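Local coordinates for protein endo-beta-1,2-glucanase (Talaromyces funiculosus, PDB 6IMV) that hydrolyses internal beta-1,2-glucosidic linkages of beta-1,2-glucans and binds glucose units in its pocket, at residues 346-351 and 430-435; 360-365 and 378-383. All coordinates share one frame; numbering follows the deposited sequence.

Interaction 1: residues 346-351 and 430-435. With NAG (2-acetamido-2-deoxy-beta-D-glucopyranose), chain C; BGC (beta-D-glucopyranose), chain I.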
ATOM      1  N   SER A 346       6.692  -8.608  -0.123  1.00 11.43           N
ATOM      2  CA  SER A 346       7.703  -7.998   0.723  1.00 11.82           C
ATOM      3  C   SER A 346       7.124  -7.819   2.135  1.00 12.22           C
ATOM      4  O   SER A 346       6.001  -7.308   2.304  1.00 12.47           O
ATOM      5  CB  SER A 346       8.176  -6.677   0.155  1.00 12.29           C
ATOM      6  OG  SER A 346       8.583  -6.808  -1.200  1.00 12.23           O
ATOM      7  N   ILE A 347       7.884  -8.242   3.148  1.00 12.05           N
ATOM      8  CA  ILE A 347       7.337  -8.408   4.500  1.00 12.18           C
ATOM      9  C   ILE A 347       8.480  -8.520   5.520  1.00 12.51           C
ATOM     10  O   ILE A 347       9.596  -8.953   5.190  1.00 12.09           O
ATOM     11  CB  ILE A 347       6.421  -9.654   4.538  1.00 12.05           C
ATOM     12  CG1 ILE A 347       5.529  -9.682   5.775  1.00 12.03           C
ATOM     13  CG2 ILE A 347       7.222 -10.951   4.415  1.00 11.85           C
ATOM     14  CD1 ILE A 347       4.461  -8.620   5.777  1.00 12.50           C
ATOM     15  N   ASN A 348       8.178  -8.143   6.768  1.00 12.91           N
ATOM     16  CA  ASN A 348       9.052  -8.395   7.902  1.00 13.12           C
ATOM     17  C   ASN A 348       9.143  -9.902   8.147  1.00 13.59           C
ATOM     18  O   ASN A 348       8.164 -10.643   7.999  1.00 13.38           O
ATOM     19  CB  ASN A 348       8.597  -7.663   9.166  1.00 12.89           C
ATOM     20  CG  ASN A 348       8.955  -6.195   9.119  1.00 13.23           C
ATOM     21  OD1 ASN A 348      10.109  -5.831   9.349  1.00 13.27           O
ATOM     22  ND2 ASN A 348       7.994  -5.358   8.770  1.00 12.98           N
ATOM     23  N   ASN A 349      10.352 -10.321   8.532  1.00 14.14           N
ATOM     24  CA  ASN A 349      10.686 -11.683   8.882  1.00 14.43           C
ATOM     25  C   ASN A 349      10.145 -11.980  10.282  1.00 14.50           C
ATOM     26  O   ASN A 349       9.628 -11.081  10.971  1.00 14.04           O
ATOM     27  CB  ASN A 349      12.202 -11.882   8.822  1.00 15.61           C
ATOM     28  CG  ASN A 349      12.642 -13.299   8.516  1.00 16.58           C
ATOM     29  OD1 ASN A 349      11.838 -14.236   8.531  1.00 16.66           O
ATOM     30  ND2 ASN A 349      13.928 -13.448   8.238  1.00 18.11           N
ATOM     31  N   VAL A 350      10.301 -13.238  10.704  1.00 14.46           N
ATOM     32  CA  VAL A 350       9.824 -13.722  11.996  1.00 14.59           C
ATOM     33  C   VAL A 350      10.523 -12.982  13.144  1.00 14.51           C
ATOM     34  O   VAL A 350      11.634 -12.451  13.008  1.00 14.27           O
ATOM     35  CB  VAL A 350      10.022 -15.241  12.135  1.00 15.04           C
ATOM     36  CG1 VAL A 350       9.283 -16.007  11.058  1.00 15.92           C
ATOM     37  CG2 VAL A 350      11.492 -15.638  12.141  1.00 15.54           C
ATOM     38  N   THR A 351       9.833 -12.976  14.286  1.00 14.42           N
ATOM     39  CA  THR A 351      10.356 -12.557  15.554  1.00 14.59           C
ATOM     40  C   THR A 351      11.188 -13.698  16.150  1.00 15.37           C
ATOM     41  O   THR A 351      10.792 -14.859  16.101  1.00 14.78           O
ATOM     42  CB  THR A 351       9.216 -12.194  16.517  1.00 14.40           C
ATOM     43  OG1 THR A 351       8.492 -11.100  15.952  1.00 14.35           O
ATOM     44  CG2 THR A 351       9.704 -11.831  17.904  1.00 14.34           C
ATOM     45  N   LEU A 430       4.234  -8.803  14.981  1.00 11.55           N
ATOM     46  CA  LEU A 430       4.362  -7.442  14.550  1.00 11.50           C
ATOM     47  C   LEU A 430       3.072  -7.022  13.837  1.00 11.30           C
ATOM     48  O   LEU A 430       2.364  -7.867  13.272  1.00 10.69           O
ATOM     49  CB  LEU A 430       5.579  -7.379  13.619  1.00 11.65           C
ATOM     50  CG  LEU A 430       5.951  -5.997  13.080  1.00 11.68           C
ATOM     51  CD1 LEU A 430       6.551  -5.141  14.178  1.00 11.69           C
ATOM     52  CD2 LEU A 430       6.912  -6.113  11.909  1.00 11.70           C
ATOM     53  N   LEU A 431       2.773  -5.719  13.902  1.00 11.07           N
ATOM     54  CA  LEU A 431       1.718  -5.085  13.124  1.00 11.31           C
ATOM     55  C   LEU A 431       2.337  -3.955  12.295  1.00 11.33           C
ATOM     56  O   LEU A 431       3.085  -3.163  12.845  1.00 11.87           O
ATOM     57  CB  LEU A 431       0.660  -4.499  14.067  1.00 11.07           C
ATOM     58  CG  LEU A 431       0.234  -5.362  15.251  1.00 11.35           C
ATOM     59  CD1 LEU A 431      -0.570  -4.525  16.233  1.00 11.04           C
ATOM     60  CD2 LEU A 431      -0.555  -6.584  14.796  1.00 10.98           C
ATOM     61  N   THR A 432       1.999  -3.865  11.002  1.00 10.84           N
ATOM     62  CA  THR A 432       2.351  -2.703  10.193  1.00 11.10           C
ATOM     63  C   THR A 432       1.166  -2.306   9.309  1.00 10.69           C
ATOM     64  O   THR A 432       0.313  -3.140   9.003  1.00 10.34           O
ATOM     65  CB  THR A 432       3.591  -2.957   9.320  1.00 11.52           C
ATOM     66  OG1 THR A 432       3.279  -3.966   8.360  1.00 11.44           O
ATOM     67  CG2 THR A 432       4.808  -3.380  10.121  1.00 11.95           C
ATOM     68  N   TRP A 433       1.137  -1.030   8.899  1.00 10.93           N
ATOM     69  CA  TRP A 433       0.150  -0.537   7.931  1.00 11.28           C
ATOM     70  C   TRP A 433       0.223  -1.376   6.657  1.00 11.80           C
ATOM     71  O   TRP A 433      -0.818  -1.795   6.129  1.00 11.72           O
ATOM     72  CB  TRP A 433       0.352   0.948   7.601  1.00 11.11           C
ATOM     73  CG  TRP A 433      -0.009   1.864   8.723  1.00 11.41           C
ATOM     74  CD1 TRP A 433       0.797   2.236   9.755  1.00 11.36           C
ATOM     75  CD2 TRP A 433      -1.276   2.509   8.946  1.00 11.68           C
ATOM     76  NE1 TRP A 433       0.130   3.079  10.596  1.00 11.44           N
ATOM     77  CE2 TRP A 433      -1.146   3.266  10.131  1.00 11.70           C
ATOM     78  CE3 TRP A 433      -2.496   2.529   8.263  1.00 11.47           C
ATOM     79  CZ2 TRP A 433      -2.197   4.023  10.650  1.00 11.66           C
ATOM     80  CZ3 TRP A 433      -3.533   3.274   8.780  1.00 11.69           C
ATOM     81  CH2 TRP A 433      -3.387   4.000   9.961  1.00 11.70           C
ATOM     82  N   ASP A 434       1.457  -1.591   6.174  1.00 11.80           N
ATOM     83  CA  ASP A 434       1.717  -2.293   4.910  1.00 12.41           C
ATOM     84  C   ASP A 434       1.081  -3.695   4.920  1.00 11.95           C
ATOM     85  O   ASP A 434       0.492  -4.102   3.913  1.00 11.75           O
ATOM     86  CB  ASP A 434       3.221  -2.347   4.607  1.00 13.79           C
ATOM     87  CG  ASP A 434       3.797  -1.068   4.007  1.00 14.92           C
ATOM     88  OD1 ASP A 434       3.694  -0.020   4.644  1.00 16.44           O
ATOM     89  OD2 ASP A 434       4.390  -1.139   2.911  1.00 16.76           O
ATOM     90  N   SER A 435       1.195  -4.435   6.034  1.00 11.56           N
ATOM     91  CA  SER A 435       0.745  -5.850   6.076  1.00 12.03           C
ATOM     92  C   SER A 435      -0.735  -5.987   6.460  1.00 11.50           C
ATOM     93  O   SER A 435      -1.250  -7.092   6.486  1.00 11.68           O
ATOM     94  CB  SER A 435       1.610  -6.700   6.996  1.00 11.87           C
ATOM     95  OG  SER A 435       1.299  -6.473   8.358  1.00 11.84           O
TER
HETATM   96  C1  NAG C   1      14.542 -14.709   7.917  1.00 20.22           C
HETATM   97  C2  NAG C   1      15.910 -14.442   7.320  1.00 20.86           C
HETATM   98  C3  NAG C   1      16.519 -15.769   6.891  1.00 22.20           C
HETATM   99  C4  NAG C   1      16.639 -16.693   8.085  1.00 23.74           C
HETATM  100  C5  NAG C   1      15.304 -16.807   8.810  1.00 22.89           C
HETATM  101  C6  NAG C   1      15.487 -17.535  10.139  1.00 22.92           C
HETATM  102  C7  NAG C   1      15.930 -12.213   6.294  1.00 21.22           C
HETATM  103  C8  NAG C   1      15.917 -11.466   4.991  1.00 21.68           C
HETATM  104  N2  NAG C   1      15.825 -13.532   6.194  1.00 20.49           N
HETATM  105  O3  NAG C   1      17.794 -15.551   6.314  1.00 20.93           O
HETATM  106  O4  NAG C   1      17.015 -17.988   7.591  1.00 29.07           O
HETATM  107  O5  NAG C   1      14.713 -15.528   9.070  1.00 20.65           O
HETATM  108  O6  NAG C   1      14.202 -17.719  10.721  1.00 23.42           O
HETATM  109  O7  NAG C   1      16.029 -11.643   7.367  1.00 22.24           O
HETATM  110  C2  BGC I 606      11.377  -1.328   6.775  1.00 31.72           C
HETATM  111  C3  BGC I 606      10.592  -1.934   7.952  1.00 30.71           C
HETATM  112  C4  BGC I 606       9.071  -1.741   7.796  1.00 29.67           C
HETATM  113  C5  BGC I 606       8.634  -2.144   6.379  1.00 29.64           C
HETATM  114  C6  BGC I 606       7.143  -1.913   6.117  1.00 29.06           C
HETATM  115  C1  BGC I 606      10.788  -1.785   5.447  1.00 31.07           C
HETATM  116  O1  BGC I 606      11.448  -1.227   4.307  1.00 34.31           O
HETATM  117  O2  BGC I 606      12.718  -1.780   6.839  1.00 32.41           O
HETATM  118  O3  BGC I 606      11.025  -1.367   9.190  1.00 30.34           O
HETATM  119  O4  BGC I 606       8.337  -2.493   8.784  1.00 24.55           O
HETATM  120  O5  BGC I 606       9.406  -1.428   5.408  1.00 31.58           O
HETATM  121  O6  BGC I 606       6.874  -0.515   6.172  1.00 29.47           O

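Interaction 2: residues 360-365 and 378-383. With NAG (2-acetamido-2-deoxy-beta-D-glucopyranose), chain C; BGC (beta-D-glucopyranose), chain I.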
ATOM      1  N   GLY A 360      14.737  -9.527  10.472  1.00 20.56           N
ATOM      2  CA  GLY A 360      15.083  -8.759   9.284  1.00 18.46           C
ATOM      3  C   GLY A 360      13.857  -8.469   8.438  1.00 17.07           C
ATOM      4  O   GLY A 360      12.745  -8.820   8.816  1.00 16.49           O
ATOM      5  N   TYR A 361      14.071  -7.792   7.304  1.00 16.05           N
ATOM      6  CA  TYR A 361      13.015  -7.550   6.329  1.00 15.22           C
ATOM      7  C   TYR A 361      13.281  -8.353   5.047  1.00 14.82           C
ATOM      8  O   TYR A 361      14.377  -8.317   4.505  1.00 14.72           O
ATOM      9  CB  TYR A 361      12.898  -6.059   6.029  1.00 14.71           C
ATOM     10  CG  TYR A 361      11.704  -5.723   5.175  1.00 14.50           C
ATOM     11  CD1 TYR A 361      10.446  -5.604   5.735  1.00 14.66           C
ATOM     12  CD2 TYR A 361      11.825  -5.558   3.808  1.00 14.53           C
ATOM     13  CE1 TYR A 361       9.336  -5.309   4.968  1.00 14.91           C
ATOM     14  CE2 TYR A 361      10.726  -5.262   3.021  1.00 15.22           C
ATOM     15  CZ  TYR A 361       9.477  -5.136   3.604  1.00 14.85           C
ATOM     16  OH  TYR A 361       8.392  -4.831   2.843  1.00 14.69           O
ATOM     17  N   ILE A 362      12.253  -9.065   4.578  1.00 14.67           N
ATOM     18  CA  ILE A 362      12.322  -9.862   3.342  1.00 14.74           C
ATOM     19  C   ILE A 362      11.655  -9.077   2.212  1.00 14.62           C
ATOM     20  O   ILE A 362      10.428  -9.087   2.102  1.00 14.06           O
ATOM     21  CB  ILE A 362      11.648 -11.243   3.509  1.00 14.96           C
ATOM     22  CG1 ILE A 362      12.144 -12.008   4.738  1.00 15.07           C
ATOM     23  CG2 ILE A 362      11.813 -12.064   2.239  1.00 14.76           C
ATOM     24  CD1 ILE A 362      11.190 -13.090   5.207  1.00 15.04           C
ATOM     25  N   SER A 363      12.476  -8.426   1.378  1.00 14.61           N
ATOM     26  CA  SER A 363      12.024  -7.690   0.194  1.00 14.48           C
ATOM     27  C   SER A 363      11.608  -8.653  -0.916  1.00 13.76           C
ATOM     28  O   SER A 363      10.604  -8.428  -1.603  1.00 13.41           O
ATOM     29  CB  SER A 363      13.105  -6.779  -0.334  1.00 15.08           C
ATOM     30  OG  SER A 363      13.345  -5.713   0.568  1.00 17.12           O
ATOM     31  N   ASN A 364      12.437  -9.682  -1.110  1.00 13.54           N
ATOM     32  CA  ASN A 364      12.468 -10.479  -2.325  1.00 13.55           C
ATOM     33  C   ASN A 364      11.571 -11.715  -2.164  1.00 13.19           C
ATOM     34  O   ASN A 364      12.026 -12.844  -2.320  1.00 12.65           O
ATOM     35  CB  ASN A 364      13.909 -10.836  -2.698  1.00 13.70           C
ATOM     36  CG  ASN A 364      14.644 -11.601  -1.615  1.00 14.17           C
ATOM     37  OD1 ASN A 364      14.349 -11.459  -0.437  1.00 13.43           O
ATOM     38  ND2 ASN A 364      15.605 -12.421  -2.007  1.00 14.23           N
ATOM     39  N   ALA A 365      10.278 -11.482  -1.899  1.00 12.76           N
ATOM     40  CA  ALA A 365       9.289 -12.547  -1.772  1.00 12.74           C
ATOM     41  C   ALA A 365       8.172 -12.335  -2.796  1.00 12.68           C
ATOM     42  O   ALA A 365       7.399 -11.372  -2.713  1.00 12.79           O
ATOM     43  CB  ALA A 365       8.745 -12.601  -0.371  1.00 13.13           C
ATOM     44  N   LEU A 378      11.322 -17.458  -0.040  1.00 14.77           N
ATOM     45  CA  LEU A 378       9.934 -17.911  -0.112  1.00 14.79           C
ATOM     46  C   LEU A 378       9.554 -18.755   1.113  1.00 14.56           C
ATOM     47  O   LEU A 378       8.664 -19.604   1.037  1.00 14.73           O
ATOM     48  CB  LEU A 378       9.776 -18.729  -1.397  1.00 15.38           C
ATOM     49  CG  LEU A 378      10.099 -17.992  -2.692  1.00 15.46           C
ATOM     50  CD1 LEU A 378       9.930 -18.919  -3.890  1.00 16.07           C
ATOM     51  CD2 LEU A 378       9.228 -16.752  -2.831  1.00 15.40           C
ATOM     52  N   ASP A 379      10.190 -18.509   2.260  1.00 14.76           N
ATOM     53  CA  ASP A 379       9.872 -19.288   3.457  1.00 14.96           C
ATOM     54  C   ASP A 379       8.802 -18.584   4.311  1.00 13.65           C
ATOM     55  O   ASP A 379       8.260 -19.204   5.211  1.00 13.02           O
ATOM     56  CB  ASP A 379      11.132 -19.628   4.259  1.00 16.02           C
ATOM     57  CG  ASP A 379      11.929 -18.428   4.726  1.00 17.34           C
ATOM     58  OD1 ASP A 379      11.675 -17.314   4.258  1.00 17.71           O
ATOM     59  OD2 ASP A 379      12.795 -18.628   5.567  1.00 21.53           O
ATOM     60  N   VAL A 380       8.492 -17.312   4.009  1.00 13.04           N
ATOM     61  CA  VAL A 380       7.561 -16.502   4.802  1.00 12.39           C
ATOM     62  C   VAL A 380       6.441 -15.958   3.902  1.00 12.04           C
ATOM     63  O   VAL A 380       6.707 -15.350   2.856  1.00 11.38           O
ATOM     64  CB  VAL A 380       8.317 -15.364   5.519  1.00 12.65           C
ATOM     65  CG1 VAL A 380       7.368 -14.362   6.182  1.00 12.87           C
ATOM     66  CG2 VAL A 380       9.323 -15.923   6.522  1.00 12.62           C
ATOM     67  N   ILE A 381       5.195 -16.130   4.375  1.00 11.62           N
ATOM     68  CA  ILE A 381       3.963 -15.712   3.703  1.00 11.39           C
ATOM     69  C   ILE A 381       3.255 -14.666   4.578  1.00 11.22           C
ATOM     70  O   ILE A 381       3.489 -14.585   5.794  1.00 11.19           O
ATOM     71  CB  ILE A 381       3.043 -16.917   3.419  1.00 11.50           C
ATOM     72  CG1 ILE A 381       2.788 -17.752   4.678  1.00 11.38           C
ATOM     73  CG2 ILE A 381       3.595 -17.752   2.270  1.00 11.70           C
ATOM     74  CD1 ILE A 381       1.799 -18.875   4.497  1.00 11.47           C
ATOM     75  N   THR A 382       2.376 -13.876   3.954  1.00 10.96           N
ATOM     76  CA  THR A 382       1.705 -12.775   4.647  1.00 10.56           C
ATOM     77  C   THR A 382       0.278 -12.601   4.134  1.00 10.44           C
ATOM     78  O   THR A 382       0.024 -12.664   2.932  1.00  9.92           O
ATOM     79  CB  THR A 382       2.498 -11.469   4.529  1.00 10.50           C
ATOM     80  OG1 THR A 382       1.765 -10.419   5.164  1.00 10.51           O
ATOM     81  CG2 THR A 382       2.788 -11.075   3.096  1.00 10.39           C
ATOM     82  N   PRO A 383      -0.691 -12.324   5.038  1.00 10.79           N
ATOM     83  CA  PRO A 383      -2.070 -12.050   4.626  1.00 10.98           C
ATOM     84  C   PRO A 383      -2.243 -10.930   3.585  1.00 10.74           C
ATOM     85  O   PRO A 383      -3.137 -11.028   2.751  1.00 10.84           O
ATOM     86  CB  PRO A 383      -2.753 -11.677   5.952  1.00 11.08           C
ATOM     87  CG  PRO A 383      -1.962 -12.446   6.990  1.00 11.20           C
ATOM     88  CD  PRO A 383      -0.535 -12.333   6.503  1.00 10.98           C
TER
HETATM   89  C1  NAG C   1      14.542 -14.709   7.917  1.00 20.22           C
HETATM   90  C2  NAG C   1      15.910 -14.442   7.320  1.00 20.86           C
HETATM   91  C3  NAG C   1      16.519 -15.769   6.891  1.00 22.20           C
HETATM   92  C4  NAG C   1      16.639 -16.693   8.085  1.00 23.74           C
HETATM   93  C5  NAG C   1      15.304 -16.807   8.810  1.00 22.89           C
HETATM   94  C6  NAG C   1      15.487 -17.535  10.139  1.00 22.92           C
HETATM   95  C7  NAG C   1      15.930 -12.213   6.294  1.00 21.22           C
HETATM   96  C8  NAG C   1      15.917 -11.466   4.991  1.00 21.68           C
HETATM   97  N2  NAG C   1      15.825 -13.532   6.194  1.00 20.49           N
HETATM   98  O3  NAG C   1      17.794 -15.551   6.314  1.00 20.93           O
HETATM   99  O4  NAG C   1      17.015 -17.988   7.591  1.00 29.07           O
HETATM  100  O5  NAG C   1      14.713 -15.528   9.070  1.00 20.65           O
HETATM  101  O6  NAG C   1      14.202 -17.719  10.721  1.00 23.42           O
HETATM  102  O7  NAG C   1      16.029 -11.643   7.367  1.00 22.24           O
HETATM  103  C2  BGC I 606      11.377  -1.328   6.775  1.00 31.72           C
HETATM  104  C3  BGC I 606      10.592  -1.934   7.952  1.00 30.71           C
HETATM  105  C4  BGC I 606       9.071  -1.741   7.796  1.00 29.67           C
HETATM  106  C5  BGC I 606       8.634  -2.144   6.379  1.00 29.64           C
HETATM  107  C6  BGC I 606       7.143  -1.913   6.117  1.00 29.06           C
HETATM  108  C1  BGC I 606      10.788  -1.785   5.447  1.00 31.07           C
HETATM  109  O1  BGC I 606      11.448  -1.227   4.307  1.00 34.31           O
HETATM  110  O2  BGC I 606      12.718  -1.780   6.839  1.00 32.41           O
HETATM  111  O3  BGC I 606      11.025  -1.367   9.190  1.00 30.34           O
HETATM  112  O4  BGC I 606       8.337  -2.493   8.784  1.00 24.55           O
HETATM  113  O5  BGC I 606       9.406  -1.428   5.408  1.00 31.58           O
HETATM  114  O6  BGC I 606       6.874  -0.515   6.172  1.00 29.47           O

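Interaction 1: residues 346-351 and 430-435
The side-chain nitrogen ND2 of N348 is gripped by two oxygens while its flank rests on L430. N348 ND2 donates an almost straight bond to O4 of the bound glucose (BGC; 2.9 Å, 169° at the hydrogen) and also bonds E418 OE2 on strand 415-421. With CG beside the backbone N and opposite the carbonyl carbon (chi1 -77°), the carboxamide is placed beside L430, N348 ND2 lying 3.4 Å from L430 CD2; the two side chains cross at about a right angle. Replacing N348 with alanine would remove the amide and is likely to leave BGC O4 without this donor, E418 OE2 without one partner and a gap against L430. Threonine suits position 432, the N-cap of the following helix: T432 OG1 accepts from S435 N (3.2 Å) and bonds E418 OE1, which S435 OG also meets. One residue before N348, I347 CD1 packs at 3.6 Å on S435 CB. N349 faces away and carries N-acetylglucosamine (NAG) on ND2, as expected of an N349-V350-T351 sequon. Strand 347-352 thus lies against the end of strand 427-432 and the start of helix 433-443, with strand 415-421 contributing E418 between them.

Interaction 2: residues 360-365 and 378-383
I362 and V380 are the closely packed pair of this contact. The terminal methyl CD1 of I362 comes within 3.6 Å of V380 CG2 and also meets V380 CB, the side chains crossing at a slant. A branched residue suits each place: V380 offers its CG2 branch to this methyl, and I362 has CG1 beside the backbone N, opposite the carbonyl carbon (chi1 -51°), which carries CD1 across to V380 while I362 CG1 itself lies 3.8 Å from NAG C8, the acetamide methyl. One isoleucine side chain therefore packs against both protein and glycan. The other end is looser, with L378 partly exposed and A365 buried. There L378 CD2 approaches A365 CA only to 4.3 Å, and N364, just before A365, is the centre of an inverse gamma turn. D379 brushes I362 weakly; its carboxylate forms a salt bridge with R421 on strand 415-421. Glycine fits at 360 because a beta carbon there would run into NAG O7. Y361 takes no part in the packing against 378-383 and serves the sugar pocket instead. BGC C1 lies 3.7 Å above the Y361 ring plane, over its centre, with BGC C5 3.5 Å from Y361 CE1. A sugar laid over an aromatic face in this way, consistent with CH-pi contacts, is typical of carbohydrate-binding subsites in glycoside hydrolases.

The centres of interactions 1 and 2 lie about 9 Å apart, on the same side of the chain's centre. Along the chain the order is 346-351, 360-365, 378-383, 430-435, so both segments of interaction 2 fall between those of interaction 1. Strands 347-352 and 357-362 form an antiparallel hairpin that joins the two, through a probable hydrogen bond from I362 N to I347 O (2.7 Å) and another between S346 OG and S363 O (2.6 Å). Strands 380-381 and 427-432, within the partner segments, both pair with strand 415-421. The hairpin contributes N348 and Y361 to the glucose pocket, while N349 and I362 meet the N-linked glycan on its other side, linking pocket wall and glycosylated surface.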